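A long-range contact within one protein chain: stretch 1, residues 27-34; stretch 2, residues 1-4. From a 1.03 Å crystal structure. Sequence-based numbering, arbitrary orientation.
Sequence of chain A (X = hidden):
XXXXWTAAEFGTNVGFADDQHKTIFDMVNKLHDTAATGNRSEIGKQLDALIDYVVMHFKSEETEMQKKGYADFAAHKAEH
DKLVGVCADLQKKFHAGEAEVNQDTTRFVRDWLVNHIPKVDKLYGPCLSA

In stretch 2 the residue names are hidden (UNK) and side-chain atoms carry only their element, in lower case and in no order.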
ATOM      1  N   MET A  27       4.426   0.454   8.342  1.00  7.32           N
ATOM      2  CA  MET A  27       3.427   1.468   8.680  1.00  7.65           C
ATOM      3  C   MET A  27       2.055   0.830   8.875  1.00  7.43           C
ATOM      4  O   MET A  27       1.273   1.306   9.761  1.00  7.98           O
ATOM      5  CB  MET A  27       3.412   2.554   7.570  1.00  7.34           C
ATOM      6  CG  MET A  27       4.713   3.314   7.502  1.00  7.64           C
ATOM      7  SD  MET A  27       4.679   4.659   6.290  1.00  8.41           S
ATOM      8  CE  MET A  27       3.841   5.953   7.259  1.00 10.34           C
ATOM      9  N   VAL A  28       1.694  -0.196   8.097  1.00  7.09           N
ATOM     10  CA  VAL A  28       0.468  -0.982   8.346  1.00  7.51           C
ATOM     11  C   VAL A  28       0.553  -1.608   9.723  1.00  7.15           C
ATOM     12  O   VAL A  28      -0.454  -1.616  10.476  1.00  7.85           O
ATOM     13  CB  VAL A  28       0.255  -2.027   7.275  1.00  7.77           C
ATOM     14  CG1 VAL A  28      -0.864  -2.979   7.643  1.00  9.05           C
ATOM     15  CG2 VAL A  28      -0.045  -1.392   5.912  1.00  8.43           C
ATOM     16  N   ASN A  29       1.686  -2.182  10.066  1.00  7.57           N
ATOM     17  CA  ASN A  29       1.796  -2.849  11.364  1.00  8.02           C
ATOM     18  C   ASN A  29       1.571  -1.893  12.492  1.00  7.96           C
ATOM     19  O   ASN A  29       0.907  -2.258  13.500  1.00  8.56           O
ATOM     20  CB  ASN A  29       3.188  -3.500  11.478  1.00  8.16           C
ATOM     21  CG  ASN A  29       3.275  -4.767  10.648  1.00  8.81           C
ATOM     22  OD1 ASN A  29       2.267  -5.295  10.204  1.00  9.55           O
ATOM     23  ND2 ASN A  29       4.485  -5.275  10.422  1.00  9.98           N
ATOM     24  N   LYS A  30       2.104  -0.676  12.398  1.00  8.18           N
ATOM     25  CA  LYS A  30       1.865   0.328  13.417  1.00  8.77           C
ATOM     26  C   LYS A  30       0.408   0.665  13.481  1.00  8.46           C
ATOM     27  O   LYS A  30      -0.168   0.753  14.626  1.00  9.31           O
ATOM     28  CB  LYS A  30       2.694   1.561  13.193  1.00  9.91           C
ATOM     29  CG  LYS A  30       4.137   1.425  13.454  1.00 11.97           C
ATOM     30  CD  LYS A  30       4.881   2.682  13.118  1.00 16.11           C
ATOM     31  CE  LYS A  30       6.413   2.650  13.358  1.00 19.97           C
ATOM     32  NZ  LYS A  30       6.728   1.976  14.631  1.00 27.16           N
ATOM     33  N   LEU A  31      -0.230   0.890  12.370  1.00  8.33           N
ATOM     34  CA  LEU A  31      -1.648   1.217  12.382  1.00  8.46           C
ATOM     35  C   LEU A  31      -2.454   0.080  12.954  1.00  8.12           C
ATOM     36  O   LEU A  31      -3.430   0.333  13.745  1.00  8.93           O
ATOM     37  CB  LEU A  31      -2.133   1.514  10.952  1.00  8.52           C
ATOM     38  CG  LEU A  31      -3.611   1.965  10.850  1.00  8.91           C
ATOM     39  CD1 LEU A  31      -3.959   3.166  11.673  1.00 10.53           C
ATOM     40  CD2 LEU A  31      -3.960   2.198   9.376  1.00 10.16           C
ATOM     41  N   HIS A  32      -2.093  -1.097  12.713  1.00  7.99           N
ATOM     42  CA  HIS A  32      -2.852  -2.298  13.122  1.00  8.12           C
ATOM     43  C   HIS A  32      -2.943  -2.414  14.611  1.00  8.39           C
ATOM     44  O   HIS A  32      -4.010  -2.738  15.162  1.00  9.41           O
ATOM     45  CB  HIS A  32      -2.211  -3.560  12.537  1.00 20.00           C
ATOM     46  CG  HIS A  32      -2.948  -4.820  12.865  1.00 20.00           C
ATOM     47  ND1 HIS A  32      -4.245  -5.052  12.459  1.00 20.00           N
ATOM     48  CD2 HIS A  32      -2.570  -5.918  13.559  1.00 20.00           C
ATOM     49  CE1 HIS A  32      -4.634  -6.238  12.891  1.00 20.00           C
ATOM     50  NE2 HIS A  32      -3.636  -6.787  13.561  1.00 20.00           N
ATOM     51  N   ASP A  33      -1.711  -2.104  15.234  1.00  9.27           N
ATOM     52  CA  ASP A  33      -1.603  -2.087  16.692  1.00 11.56           C
ATOM     53  C   ASP A  33      -2.419  -0.984  17.273  1.00 10.43           C
ATOM     54  O   ASP A  33      -3.200  -1.175  18.261  1.00 11.83           O
ATOM     55  CB  ASP A  33      -0.125  -2.036  17.069  1.00 14.28           C
ATOM     56  CG  ASP A  33       0.606  -3.331  16.839  1.00 17.24           C
ATOM     57  OD1 ASP A  33       0.028  -4.419  16.621  1.00 22.28           O
ATOM     58  OD2 ASP A  33       1.841  -3.191  16.900  1.00 23.71           O
ATOM     59  N   THR A  34      -2.331   0.174  16.755  1.00 10.61           N
ATOM     60  CA  THR A  34      -3.086   1.317  17.264  1.00 11.29           C
ATOM     61  C   THR A  34      -4.566   1.136  17.071  1.00 10.01           C
ATOM     62  O   THR A  34      -5.429   1.651  17.906  1.00 10.91           O
ATOM     63  CB  THR A  34      -2.495   2.564  16.629  1.00 13.34           C
ATOM     64  OG1 THR A  34      -1.055   2.609  16.824  1.00 15.79           O
ATOM     65  CG2 THR A  34      -3.146   3.798  17.196  1.00 15.49           C
ATOM     66  N   UNK A   1       4.039  -7.000  13.467  1.00 23.73           N
ATOM     67  CA  UNK A   1       2.987  -7.877  13.759  1.00 15.07           C
ATOM     68  C   UNK A   1       2.084  -8.385  12.741  1.00 13.47           C
ATOM     69  O   UNK A   1       2.166  -9.597  12.457  1.00 14.70           O
ATOM     70  c   UNK A   1       2.133  -7.214  14.829  1.00 20.00           C
ATOM     71  N   UNK A   2       1.209  -7.564  12.190  1.00 10.73           N
ATOM     72  CA  UNK A   2       0.285  -8.085  11.229  1.00  9.95           C
ATOM     73  C   UNK A   2       1.012  -8.699  10.010  1.00  9.61           C
ATOM     74  O   UNK A   2       0.622  -9.790   9.551  1.00 12.63           O
ATOM     75  c   UNK A   2      -2.634  -8.491  10.218  1.00 12.93           C
ATOM     76  c   UNK A   2      -0.671  -6.983  10.790  1.00  9.59           C
ATOM     77  c   UNK A   2      -1.683  -7.428   9.722  1.00  9.66           C
ATOM     78  c   UNK A   2      -2.448  -6.199   9.272  1.00 11.88           C
ATOM     79  N   UNK A   3       1.945  -7.945   9.448  1.00  9.42           N
ATOM     80  CA  UNK A   3       2.584  -8.249   8.162  1.00  9.04           C
ATOM     81  C   UNK A   3       4.029  -8.598   8.341  1.00  8.92           C
ATOM     82  O   UNK A   3       4.728  -7.971   9.168  1.00 11.19           O
ATOM     83  c   UNK A   3       1.006  -6.697   6.964  1.00  9.81           C
ATOM     84  c   UNK A   3       2.483  -7.067   7.222  1.00  9.26           C
ATOM     85  s   UNK A   3       0.793  -5.552   5.567  1.00  9.55           S
ATOM     86  c   UNK A   3       1.245  -6.625   4.210  1.00  9.24           C
ATOM     87  N   UNK A   4       4.528  -9.510   7.544  1.00  9.45           N
ATOM     88  CA  UNK A   4       5.951  -9.847   7.499  1.00  8.99           C
ATOM     89  C   UNK A   4       6.397  -9.900   6.051  1.00  8.48           C
ATOM     90  O   UNK A   4       5.829 -10.648   5.243  1.00 11.02           O
ATOM     91  c   UNK A   4       6.233 -11.216   8.132  1.00 10.40           C
ATOM     92  o   UNK A   4       5.850 -11.170   9.511  1.00 11.77           O
ATOM     93  c   UNK A   4       7.678 -11.573   8.074  1.00 12.10           C
TER

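Position 1 carries a single side-chain atom, a carbon bonded to CA, with nothing beyond it. That carbon, the CB, points toward the helix of stretch 1 and lies 3.9 Å from OD1 of Asp-33, a distance that indicates van der Waals contact. One carbon and no more defines alanine, so this is Ala-1. Its backbone N also comes within 3.5 Å of ND2 of Asn-29, a proximity that is not counted as a hydrogen bond.

Position 2 has four side-chain carbons and no heteroatom. One carbon is bonded to CA, a second follows it, and the second bears two terminal carbons. Its CB sits 3.5 Å from CD2 of His-32 and 3.9 Å from the centroid of that ring, 29° off the ring normal, which places it over the face in a CH-pi contact. A fork at the second carbon, rather than at the first, is the signature of leucine: Leu-2, with chi1 at 178° (t) and chi2 at 64° (p). One branch end, CD2, reaches 3.9 Å from CG1 of Val-28, an apolar contact.

Position 3 shows three carbons and a sulfur in an unbranched chain, the sulfur lying between the second carbon and the last. The sulfur is 3.7 Å from CG1 of Val-28. A thioether with a terminal methyl identifies methionine, Met-3, whose chi angles are -60° (m), -167° (t) and 69° (p). The side chain is buried.

Position 4 has a first carbon carrying one oxygen and one carbon. Its CB points away from stretch 1, and the side-chain oxygen, its nearest atom, stays 6.1 Å from ND2 of Asn-29, so the identification rests on covalent shape alone. A beta-branched carbon with a hydroxyl and a methyl is threonine, Thr-4.

The contact is organised around Asn-29, whose amide engages the backbone of Met-3 at both ends. Met-3 N donates to Asn-29 OD1 (2.8 Å, 153° at the hydrogen), while Asn-29 ND2 donates to Met-3 O (3.0 Å, 168°), so a single side chain pairs with the N-H and C=O of one residue. Leu-2 N is also 3.2 Å from Asn-29 OD1, but the angle is too poor for a hydrogen bond. Because Asn-29 binds backbone atoms, this pairing does not itself read the side chain of Met-3. Apolar packing supplements it: Val-28 touches both Leu-2 and Met-3, and the His-32 ring receives the CB of Leu-2. Together the two stretches bury 347 Å², fastening an irregular segment against the helix.

Stretch 2, residues 1-4: ALMT
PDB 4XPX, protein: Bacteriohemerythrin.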